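PDB 4FF5: glycosyl hydrolase 25 from Streptococcus pneumoniae, which probably hydrolyses cell-wall peptidoglycan and acts as a virulence factor taking part in host-cell invasion. Local coordinates for residues 123-129 against 155-160; 136-140 against 173-179; 203-209 against 226-232. The contacts are given in a common frame with arbitrary orientation. Residues are numbered along the deposited sequence.

Contact 1. Residues 123-129 against 155-160; sequences YVAGKSV and VEDKTM
This is a loop-to-loop contact at the C-terminal end of the TIM barrel. Residues 123-129 leave strand 118-123 and residues 155-160 leave strand 151-155. CA atoms are 5.5 Å apart for V124 and V155 and 5.1 Å for K127 and M160. The backbones are irregular, mostly extended, with psi near zero at A125, K127, E156 and T159.

T159 points toward the other loop. Its p rotamer lets T159 OG1 donate a 2.8 Å hydrogen bond to G126 O. Next to it, K127 CA makes a CA-H...O contact of 3.3 Å with T159 O. M160 runs along the backbone beyond, with chi1 near -93°, chi2 t and chi3 p. M160 CG is 3.5 Å from G126 O, and M160 SD is 3.6 Å from S128 C. S128 is the N-cap of helix 129-143.

At the other end Y123 is t, with chi2 near 83°. Y123 CE1 lies 3.4 Å from E156 CG. Y123 OH is 2.6 Å from D157 OD1. Water 1 lies 2.5 Å from Y123 OH and donates to E156 OE1 (3.0 Å). Between the loops, water 2 donates to V124 O (2.7 Å) and D157 O (2.9 Å) and accepts from E156 N (2.7 Å). D154 and E156 form a D-x-E pattern, as in family 25 lysozymes, whose active site is at this end of the barrel.

V124 pairs through its backbone with D154, and V155 with Y185 of strand 182-186. V124 packs on F170 and V155 on V167, both of helix 163-177. M160 touches M132 of helix 129-143.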
loop_
_atom_site.group_PDB
_atom_site.type_symbol
_atom_site.label_atom_id
_atom_site.label_comp_id
_atom_site.label_asym_id
_atom_site.label_seq_id
_atom_site.Cartn_x
_atom_site.Cartn_y
_atom_site.Cartn_z
ATOM N N TYR A 123 -4.504 -5.207 5.103
ATOM C CA TYR A 123 -3.813 -6.436 5.479
ATOM C C TYR A 123 -4.842 -7.559 5.384
ATOM O O TYR A 123 -5.841 -7.546 6.101
ATOM C CB TYR A 123 -3.274 -6.286 6.911
ATOM C CG TYR A 123 -2.461 -7.434 7.465
ATOM C CD1 TYR A 123 -1.093 -7.527 7.166
ATOM C CD2 TYR A 123 -3.004 -8.359 8.355
ATOM C CE1 TYR A 123 -0.308 -8.537 7.684
ATOM C CE2 TYR A 123 -2.224 -9.403 8.871
ATOM C CZ TYR A 123 -0.870 -9.474 8.525
ATOM O OH TYR A 123 -0.024 -10.451 9.001
ATOM N N VAL A 124 -4.616 -8.492 4.457
ATOM C CA VAL A 124 -5.600 -9.521 4.102
ATOM C C VAL A 124 -5.425 -10.682 5.068
ATOM O O VAL A 124 -4.377 -11.309 5.104
ATOM C CB VAL A 124 -5.420 -9.984 2.632
ATOM C CG1 VAL A 124 -6.339 -11.149 2.303
ATOM C CG2 VAL A 124 -5.686 -8.828 1.676
ATOM N N ALA A 125 -6.440 -10.956 5.882
ATOM C CA ALA A 125 -6.287 -11.968 6.918
ATOM C C ALA A 125 -7.582 -12.733 7.241
ATOM O O ALA A 125 -7.663 -13.374 8.282
ATOM C CB ALA A 125 -5.699 -11.346 8.172
ATOM N N GLY A 126 -8.571 -12.677 6.351
ATOM C CA GLY A 126 -9.827 -13.468 6.513
ATOM C C GLY A 126 -9.552 -14.960 6.665
ATOM O O GLY A 126 -8.633 -15.499 6.040
ATOM N N LYS A 127 -10.328 -15.625 7.526
ATOM C CA LYS A 127 -10.160 -17.070 7.752
ATOM C C LYS A 127 -11.143 -17.907 6.955
ATOM O O LYS A 127 -11.146 -19.147 7.052
ATOM C CB LYS A 127 -10.287 -17.415 9.235
ATOM C CG LYS A 127 -9.353 -16.626 10.139
ATOM C CD LYS A 127 -9.503 -17.089 11.580
ATOM C CE LYS A 127 -9.089 -16.009 12.562
ATOM N NZ LYS A 127 -10.226 -15.122 12.965
ATOM N N SER A 128 -11.966 -17.234 6.155
ATOM C CA SER A 128 -12.951 -17.896 5.305
ATOM C C SER A 128 -13.350 -16.923 4.215
ATOM O O SER A 128 -13.076 -15.725 4.337
ATOM C CB SER A 128 -14.192 -18.254 6.124
ATOM O OG SER A 128 -14.842 -17.071 6.567
ATOM N N VAL A 129 -14.018 -17.418 3.175
ATOM C CA VAL A 129 -14.551 -16.548 2.121
ATOM C C VAL A 129 -15.417 -15.419 2.679
ATOM O O VAL A 129 -15.313 -14.274 2.221
ATOM C CB VAL A 129 -15.293 -17.321 1.003
ATOM C CG1 VAL A 129 -16.365 -18.251 1.570
ATOM C CG2 VAL A 129 -15.886 -16.365 -0.028
ATOM N N VAL A 155 -0.670 -9.116 1.396
ATOM C CA VAL A 155 -0.803 -10.538 1.679
ATOM C C VAL A 155 0.490 -11.043 2.312
ATOM O O VAL A 155 1.549 -11.009 1.669
ATOM C CB VAL A 155 -1.089 -11.324 0.379
ATOM C CG1 VAL A 155 -1.193 -12.819 0.662
ATOM C CG2 VAL A 155 -2.375 -10.809 -0.264
ATOM N N GLU A 156 0.450 -11.502 3.556
ATOM C CA GLU A 156 1.702 -12.019 4.111
ATOM C C GLU A 156 1.648 -13.160 5.101
ATOM O O GLU A 156 2.689 -13.694 5.478
ATOM C CB GLU A 156 2.579 -10.909 4.646
ATOM C CG GLU A 156 1.931 -10.033 5.689
ATOM C CD GLU A 156 2.778 -8.770 5.927
ATOM O OE1 GLU A 156 3.581 -8.817 6.855
ATOM O OE2 GLU A 156 2.666 -7.746 5.202
ATOM N N ASP A 157 0.471 -13.546 5.535
ATOM C CA ASP A 157 0.420 -14.860 6.160
ATOM C C ASP A 157 -0.798 -15.673 5.816
ATOM O O ASP A 157 -1.836 -15.144 5.375
ATOM C CB ASP A 157 0.707 -14.804 7.652
ATOM C CG ASP A 157 0.073 -13.638 8.300
ATOM O OD1 ASP A 157 0.783 -12.967 9.088
ATOM O OD2 ASP A 157 -1.113 -13.386 7.973
ATOM N N LYS A 158 -0.632 -16.981 5.980
ATOM C CA LYS A 158 -1.635 -17.932 5.544
ATOM C C LYS A 158 -2.731 -17.976 6.581
ATOM O O LYS A 158 -2.529 -18.486 7.690
ATOM C CB LYS A 158 -1.018 -19.317 5.359
ATOM C CG LYS A 158 -1.979 -20.284 4.683
ATOM C CD LYS A 158 -1.579 -21.731 4.879
ATOM C CE LYS A 158 -2.345 -22.367 6.025
ATOM N NZ LYS A 158 -2.030 -23.824 6.114
ATOM N N THR A 159 -3.890 -17.428 6.232
ATOM C CA THR A 159 -5.012 -17.358 7.178
ATOM C C THR A 159 -6.157 -18.259 6.751
ATOM O O THR A 159 -7.172 -18.365 7.449
ATOM C CB THR A 159 -5.522 -15.907 7.331
ATOM O OG1 THR A 159 -5.805 -15.371 6.029
ATOM C CG2 THR A 159 -4.487 -15.060 8.014
ATOM N N MET A 160 -5.976 -18.895 5.592
ATOM C CA MET A 160 -6.927 -19.837 4.989
ATOM C C MET A 160 -6.107 -20.940 4.331
ATOM O O MET A 160 -5.034 -20.658 3.793
ATOM C CB MET A 160 -7.752 -19.146 3.887
ATOM C CG MET A 160 -9.063 -18.578 4.366
ATOM S SD MET A 160 -10.002 -17.712 3.100
ATOM C CE MET A 160 -10.621 -19.039 2.069
HETATM O O HOH W 1 2.379 -10.001 9.345
HETATM O O HOH W 2 -2.009 -12.353 4.444
#

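Contact 2. Residues 136-140 against 173-179; sequences AEVFY and KLASLGA
Y140 lays one ring face over the CB of L177. This CH-pi contact has L177 CB 4.1 Å from the Y140 ring centroid, 20° off the normal. Y140 is t, with chi2 near -97°. Past L177, Y140 CE2 is 3.8 Å from A179 CB. L177 (m, t) sends L177 CD1 back to the first helix, 3.6 Å from E137 CA and 3.8 Å from Y140 CB. On the deeper side, L174 (t, p) sets L174 CD1 3.7 Å from Y140 CB and L174 CD2 4.1 Å from F139 CE2.

The segments belong to helices 129-143 and 163-177, consecutive helices of the outer layer of the TIM barrel. The axes of segments 136-140 and 173-177 come within 9.3 Å at a signed crossing angle of -45°. The nearest CA atoms are those of A136 and L174, 5.6 Å apart. L174 and F139 continue inward onto strands 151-155 and 118-123.

Helix 163-177 ends in a Schellman motif. A179 N bonds to L174 O (3.2 Å) and G178 N to A175 O (2.9 Å). G178 has phi 126°. A CB there would jam against L177 O, which alone calls for glycine, and would clash with Y140 OH. Water 4 bridges Y140 OH (2.6 Å) and L177 O (3.1 Å).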
loop_
_atom_site.group_PDB
_atom_site.type_symbol
_atom_site.label_atom_id
_atom_site.label_comp_id
_atom_site.label_asym_id
_atom_site.label_seq_id
_atom_site.Cartn_x
_atom_site.Cartn_y
_atom_site.Cartn_z
ATOM N N ALA A 136 -13.073 -6.920 2.629
ATOM C CA ALA A 136 -13.041 -6.162 1.372
ATOM C C ALA A 136 -14.107 -5.074 1.368
ATOM O O ALA A 136 -13.863 -3.975 0.895
ATOM C CB ALA A 136 -13.217 -7.084 0.169
ATOM N N GLU A 137 -15.292 -5.380 1.893
ATOM C CA GLU A 137 -16.354 -4.373 1.913
ATOM C C GLU A 137 -16.072 -3.246 2.914
ATOM O O GLU A 137 -16.220 -2.071 2.579
ATOM C CB GLU A 137 -17.730 -5.011 2.145
ATOM C CG GLU A 137 -18.857 -3.991 2.086
ATOM C CD GLU A 137 -20.220 -4.607 1.855
ATOM O OE1 GLU A 137 -20.338 -5.852 1.903
ATOM O OE2 GLU A 137 -21.173 -3.829 1.610
ATOM N N VAL A 138 -15.658 -3.615 4.127
ATOM C CA VAL A 138 -15.252 -2.656 5.163
ATOM C C VAL A 138 -14.155 -1.706 4.658
ATOM O O VAL A 138 -14.161 -0.485 4.956
ATOM C CB VAL A 138 -14.778 -3.402 6.443
ATOM C CG1 VAL A 138 -14.173 -2.446 7.470
ATOM C CG2 VAL A 138 -15.927 -4.190 7.066
ATOM N N PHE A 139 -13.222 -2.281 3.900
ATOM C CA PHE A 139 -12.035 -1.588 3.362
ATOM C C PHE A 139 -12.480 -0.636 2.275
ATOM O O PHE A 139 -12.151 0.538 2.306
ATOM C CB PHE A 139 -11.085 -2.651 2.810
ATOM C CG PHE A 139 -9.914 -2.132 2.014
ATOM C CD1 PHE A 139 -9.133 -1.049 2.461
ATOM C CD2 PHE A 139 -9.504 -2.821 0.864
ATOM C CE1 PHE A 139 -8.023 -0.620 1.728
ATOM C CE2 PHE A 139 -8.385 -2.399 0.146
ATOM C CZ PHE A 139 -7.636 -1.307 0.585
ATOM N N TYR A 140 -13.259 -1.148 1.319
ATOM C CA TYR A 140 -13.758 -0.304 0.249
ATOM C C TYR A 140 -14.598 0.869 0.765
ATOM O O TYR A 140 -14.415 1.995 0.315
ATOM C CB TYR A 140 -14.533 -1.105 -0.788
ATOM C CG TYR A 140 -14.855 -0.306 -2.020
ATOM C CD1 TYR A 140 -16.104 0.313 -2.164
ATOM C CD2 TYR A 140 -13.902 -0.118 -3.016
ATOM C CE1 TYR A 140 -16.402 1.064 -3.287
ATOM C CE2 TYR A 140 -14.187 0.635 -4.142
ATOM C CZ TYR A 140 -15.437 1.213 -4.272
ATOM O OH TYR A 140 -15.717 1.951 -5.380
ATOM N N LYS A 173 -14.393 -9.461 -4.606
ATOM C CA LYS A 173 -15.378 -8.646 -3.904
ATOM C C LYS A 173 -15.089 -7.156 -4.090
ATOM O O LYS A 173 -15.998 -6.362 -4.380
ATOM C CB LYS A 173 -15.471 -9.024 -2.425
ATOM C CG LYS A 173 -16.508 -8.219 -1.641
ATOM C CD LYS A 173 -17.929 -8.696 -1.974
ATOM C CE LYS A 173 -18.937 -8.090 -1.009
ATOM N NZ LYS A 173 -20.299 -8.619 -1.292
ATOM N N LEU A 174 -13.817 -6.775 -3.958
ATOM C CA LEU A 174 -13.422 -5.384 -4.118
ATOM C C LEU A 174 -13.781 -4.872 -5.513
ATOM O O LEU A 174 -14.312 -3.771 -5.658
ATOM C CB LEU A 174 -11.919 -5.259 -3.874
ATOM C CG LEU A 174 -11.295 -3.905 -3.590
ATOM C CD1 LEU A 174 -12.011 -3.228 -2.429
ATOM C CD2 LEU A 174 -9.813 -4.075 -3.288
ATOM N N ALA A 175 -13.507 -5.693 -6.533
ATOM C CA ALA A 175 -13.860 -5.362 -7.929
ATOM C C ALA A 175 -15.356 -5.114 -8.092
ATOM O O ALA A 175 -15.771 -4.092 -8.651
ATOM C CB ALA A 175 -13.398 -6.473 -8.873
ATOM N N SER A 176 -16.161 -6.041 -7.583
ATOM C CA SER A 176 -17.615 -5.960 -7.681
ATOM C C SER A 176 -18.202 -4.730 -6.963
ATOM O O SER A 176 -19.296 -4.295 -7.283
ATOM C CB SER A 176 -18.259 -7.230 -7.124
ATOM O OG SER A 176 -18.294 -7.183 -5.710
ATOM N N LEU A 177 -17.477 -4.191 -5.983
ATOM C CA LEU A 177 -17.929 -2.996 -5.283
ATOM C C LEU A 177 -17.562 -1.735 -6.052
ATOM O O LEU A 177 -18.080 -0.660 -5.760
ATOM C CB LEU A 177 -17.371 -2.926 -3.856
ATOM C CG LEU A 177 -17.845 -3.967 -2.843
ATOM C CD1 LEU A 177 -16.906 -3.924 -1.653
ATOM C CD2 LEU A 177 -19.299 -3.765 -2.420
ATOM N N GLY A 178 -16.653 -1.866 -7.014
ATOM C CA GLY A 178 -16.292 -0.759 -7.903
ATOM C C GLY A 178 -14.823 -0.376 -8.022
ATOM O O GLY A 178 -14.473 0.487 -8.834
ATOM N N ALA A 179 -13.966 -0.974 -7.197
ATOM C CA ALA A 179 -12.518 -0.745 -7.313
ATOM C C ALA A 179 -12.017 -1.187 -8.691
ATOM O O ALA A 179 -12.350 -2.272 -9.148
ATOM C CB ALA A 179 -11.765 -1.488 -6.226
HETATM O O HOH W 3 -13.465 2.842 -6.901
HETATM O O HOH W 4 -18.175 2.437 -5.872
#

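Contact 3. Residues 203-209 against 226-232; sequences SVWIPSY and YDIHQYT
Two neighbouring parallel strands of the TIM barrel, 203-207 and 228-232, meet here. The 16 residues between the segments hold no helix. The strand axes are 4.5 Å apart at a signed angle of -17°. W205 pairs with I228, I206 with H229 and P207 with Q230. I206 N donates to I228 O, Q230 N to I206 O and S208 N to Q230 O, each at 2.9 Å. V204 O takes D227 N at 3.0 Å and, weakly, I228 N at 3.4 Å.

W205, P207, I228 and Q230 share one face. Q230 is extended (t, t), and Q230 NE2 bonds to D56 of strand 54-57, so this face points into the barrel. W205 is t, with chi2 near 19°. W205 CB is 3.5 Å from I228 CG2, and W205 NE1 bonds to N247 OD1. Its ring meets those of W152 and Y185 edge-to-face. Y209 is m, and Y209 OH donates to Q230 OE1 (2.5 Å), which is also hydrogen-bonded to Y185 OH.

I206 and H229 lie on the other face. I206 (m, t) sets I206 CD1 3.7 Å from Y226 CB, and Y226 itself is p. S203 is t, and S203 OG donates to D227 OD2 at 2.5 Å. D227 also salt-bridges K261. H229 is t, and its ring reaches across to 203-209, where H229 NE2 donates to S208 O at 2.9 Å.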
loop_
_atom_site.group_PDB
_atom_site.type_symbol
_atom_site.label_atom_id
_atom_site.label_comp_id
_atom_site.label_asym_id
_atom_site.label_seq_id
_atom_site.Cartn_x
_atom_site.Cartn_y
_atom_site.Cartn_z
ATOM N N SER A 203 -1.523 -4.594 -10.670
ATOM C CA SER A 203 -0.127 -4.303 -10.336
ATOM C C SER A 203 0.379 -5.229 -9.224
ATOM O O SER A 203 -0.414 -5.816 -8.479
ATOM C CB SER A 203 0.029 -2.848 -9.884
ATOM O OG SER A 203 1.402 -2.504 -9.697
ATOM N N VAL A 204 1.702 -5.334 -9.113
ATOM C CA VAL A 204 2.336 -6.156 -8.083
ATOM C C VAL A 204 3.361 -5.315 -7.337
ATOM O O VAL A 204 4.136 -4.553 -7.940
ATOM C CB VAL A 204 2.965 -7.453 -8.659
ATOM C CG1 VAL A 204 3.589 -8.282 -7.533
ATOM C CG2 VAL A 204 1.898 -8.280 -9.390
ATOM N N TRP A 205 3.367 -5.470 -6.017
ATOM C CA TRP A 205 4.242 -4.710 -5.153
ATOM C C TRP A 205 4.944 -5.719 -4.296
ATOM O O TRP A 205 4.286 -6.604 -3.722
ATOM C CB TRP A 205 3.324 -3.796 -4.355
ATOM C CG TRP A 205 3.909 -2.993 -3.245
ATOM C CD1 TRP A 205 5.251 -2.655 -3.005
ATOM C CD2 TRP A 205 3.141 -2.330 -2.206
ATOM N NE1 TRP A 205 5.343 -1.849 -1.884
ATOM C CE2 TRP A 205 4.110 -1.654 -1.339
ATOM C CE3 TRP A 205 1.785 -2.285 -1.879
ATOM C CZ2 TRP A 205 3.713 -0.910 -0.229
ATOM C CZ3 TRP A 205 1.401 -1.546 -0.747
ATOM C CH2 TRP A 205 2.349 -0.888 0.059
ATOM N N ILE A 206 6.278 -5.685 -4.262
ATOM C CA ILE A 206 7.020 -6.758 -3.566
ATOM C C ILE A 206 8.037 -6.219 -2.563
ATOM O O ILE A 206 8.860 -5.354 -2.901
ATOM C CB ILE A 206 7.721 -7.765 -4.543
ATOM C CG1 ILE A 206 6.725 -8.378 -5.532
ATOM C CG2 ILE A 206 8.429 -8.887 -3.765
ATOM C CD1 ILE A 206 7.345 -9.249 -6.630
ATOM N N PRO A 207 8.006 -6.750 -1.319
ATOM C CA PRO A 207 9.049 -6.351 -0.370
ATOM C C PRO A 207 10.353 -7.146 -0.556
ATOM O O PRO A 207 10.318 -8.348 -0.826
ATOM C CB PRO A 207 8.427 -6.685 0.984
ATOM C CG PRO A 207 7.538 -7.893 0.693
ATOM C CD PRO A 207 7.003 -7.660 -0.706
ATOM N N SER A 208 11.495 -6.477 -0.409
ATOM C CA SER A 208 12.776 -7.195 -0.280
ATOM C C SER A 208 13.768 -6.256 0.396
ATOM O O SER A 208 14.136 -5.247 -0.185
ATOM C CB SER A 208 13.303 -7.623 -1.650
ATOM O OG SER A 208 14.524 -8.329 -1.530
ATOM N N TYR A 209 14.155 -6.578 1.636
ATOM C CA TYR A 209 14.893 -5.630 2.474
ATOM C C TYR A 209 16.400 -5.810 2.553
ATOM O O TYR A 209 17.081 -4.931 3.082
ATOM C CB TYR A 209 14.377 -5.634 3.919
ATOM C CG TYR A 209 12.921 -5.257 4.133
ATOM C CD1 TYR A 209 12.148 -4.696 3.111
ATOM C CD2 TYR A 209 12.322 -5.468 5.380
ATOM C CE1 TYR A 209 10.811 -4.373 3.320
ATOM C CE2 TYR A 209 10.994 -5.126 5.607
ATOM C CZ TYR A 209 10.246 -4.580 4.570
ATOM O OH TYR A 209 8.928 -4.261 4.803
ATOM N N TYR A 226 7.061 -6.945 -11.500
ATOM C CA TYR A 226 6.446 -6.088 -10.484
ATOM C C TYR A 226 6.659 -4.581 -10.790
ATOM O O TYR A 226 7.630 -4.193 -11.456
ATOM C CB TYR A 226 7.007 -6.491 -9.119
ATOM C CG TYR A 226 8.515 -6.341 -9.050
ATOM C CD1 TYR A 226 9.097 -5.149 -8.610
ATOM C CD2 TYR A 226 9.360 -7.388 -9.446
ATOM C CE1 TYR A 226 10.473 -4.996 -8.579
ATOM C CE2 TYR A 226 10.739 -7.237 -9.440
ATOM C CZ TYR A 226 11.290 -6.045 -8.998
ATOM O OH TYR A 226 12.654 -5.906 -8.944
ATOM N N ASP A 227 5.756 -3.741 -10.278
ATOM C CA ASP A 227 5.804 -2.304 -10.523
ATOM C C ASP A 227 6.531 -1.538 -9.429
ATOM O O ASP A 227 7.081 -0.457 -9.658
ATOM C CB ASP A 227 4.379 -1.753 -10.607
ATOM C CG ASP A 227 3.694 -2.086 -11.905
ATOM O OD1 ASP A 227 4.380 -2.392 -12.897
ATOM O OD2 ASP A 227 2.448 -2.017 -11.942
ATOM N N ILE A 228 6.515 -2.076 -8.217
ATOM C CA ILE A 228 6.976 -1.287 -7.070
ATOM C C ILE A 228 7.583 -2.233 -6.017
ATOM O O ILE A 228 7.131 -3.364 -5.842
ATOM C CB ILE A 228 5.828 -0.366 -6.542
ATOM C CG1 ILE A 228 6.278 0.488 -5.339
ATOM C CG2 ILE A 228 4.535 -1.151 -6.313
ATOM C CD1 ILE A 228 5.398 1.703 -5.069
ATOM N N HIS A 229 8.637 -1.745 -5.370
ATOM C CA HIS A 229 9.499 -2.520 -4.488
ATOM C C HIS A 229 9.590 -1.860 -3.137
ATOM O O HIS A 229 10.035 -0.708 -3.001
ATOM C CB HIS A 229 10.868 -2.666 -5.159
ATOM C CG HIS A 229 11.981 -3.146 -4.253
ATOM N ND1 HIS A 229 13.267 -2.795 -4.458
ATOM C CD2 HIS A 229 11.974 -3.994 -3.132
ATOM C CE1 HIS A 229 14.041 -3.358 -3.514
ATOM N NE2 HIS A 229 13.254 -4.099 -2.708
ATOM N N GLN A 230 9.156 -2.578 -2.112
ATOM C CA GLN A 230 9.315 -2.101 -0.758
ATOM C C GLN A 230 10.712 -2.481 -0.266
ATOM O O GLN A 230 10.970 -3.659 0.010
ATOM C CB GLN A 230 8.272 -2.728 0.144
ATOM C CG GLN A 230 8.152 -1.992 1.476
ATOM C CD GLN A 230 7.177 -2.684 2.390
ATOM O OE1 GLN A 230 7.421 -3.834 2.823
ATOM N NE2 GLN A 230 6.082 -1.988 2.738
ATOM N N TYR A 231 11.619 -1.508 -0.164
ATOM C CA TYR A 231 13.031 -1.874 0.025
ATOM C C TYR A 231 13.575 -1.855 1.459
ATOM O O TYR A 231 14.654 -2.391 1.716
ATOM C CB TYR A 231 13.955 -1.103 -0.935
ATOM C CG TYR A 231 14.128 0.394 -0.679
ATOM C CD1 TYR A 231 14.991 0.865 0.307
ATOM C CD2 TYR A 231 13.460 1.332 -1.473
ATOM C CE1 TYR A 231 15.176 2.232 0.523
ATOM C CE2 TYR A 231 13.639 2.699 -1.277
ATOM C CZ TYR A 231 14.499 3.142 -0.296
ATOM O OH TYR A 231 14.665 4.502 -0.121
ATOM N N THR A 232 12.840 -1.231 2.384
ATOM C CA THR A 232 13.236 -1.197 3.790
ATOM C C THR A 232 12.021 -0.890 4.670
ATOM O O THR A 232 11.041 -0.298 4.197
ATOM C CB THR A 232 14.377 -0.165 4.048
ATOM O OG1 THR A 232 14.855 -0.299 5.380
ATOM C CG2 THR A 232 13.903 1.276 3.817
#

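How the contacts relate
Contact 3 is the buried one, while contacts 1 and 2 are partly buried. Contacts 1 and 2 cross along the chain and serve the same two strand-loop-helix units. Contact 1 joins the loops that lead to helices 129-143 and 163-177, and contact 2 joins those helices further on. Their centres are 16 Å apart. Contact 3 comes later in the chain and lies across the chain's centre from contact 2, with centres 23 Å apart. The chemistry follows position. The strand pair relies on backbone hydrogen bonds and buried polar side chains. The helix pair relies on apolar and CH-pi packing, with waters at its tyrosine hydroxyl. The loop pair mixes a direct hydrogen bond with bridging waters.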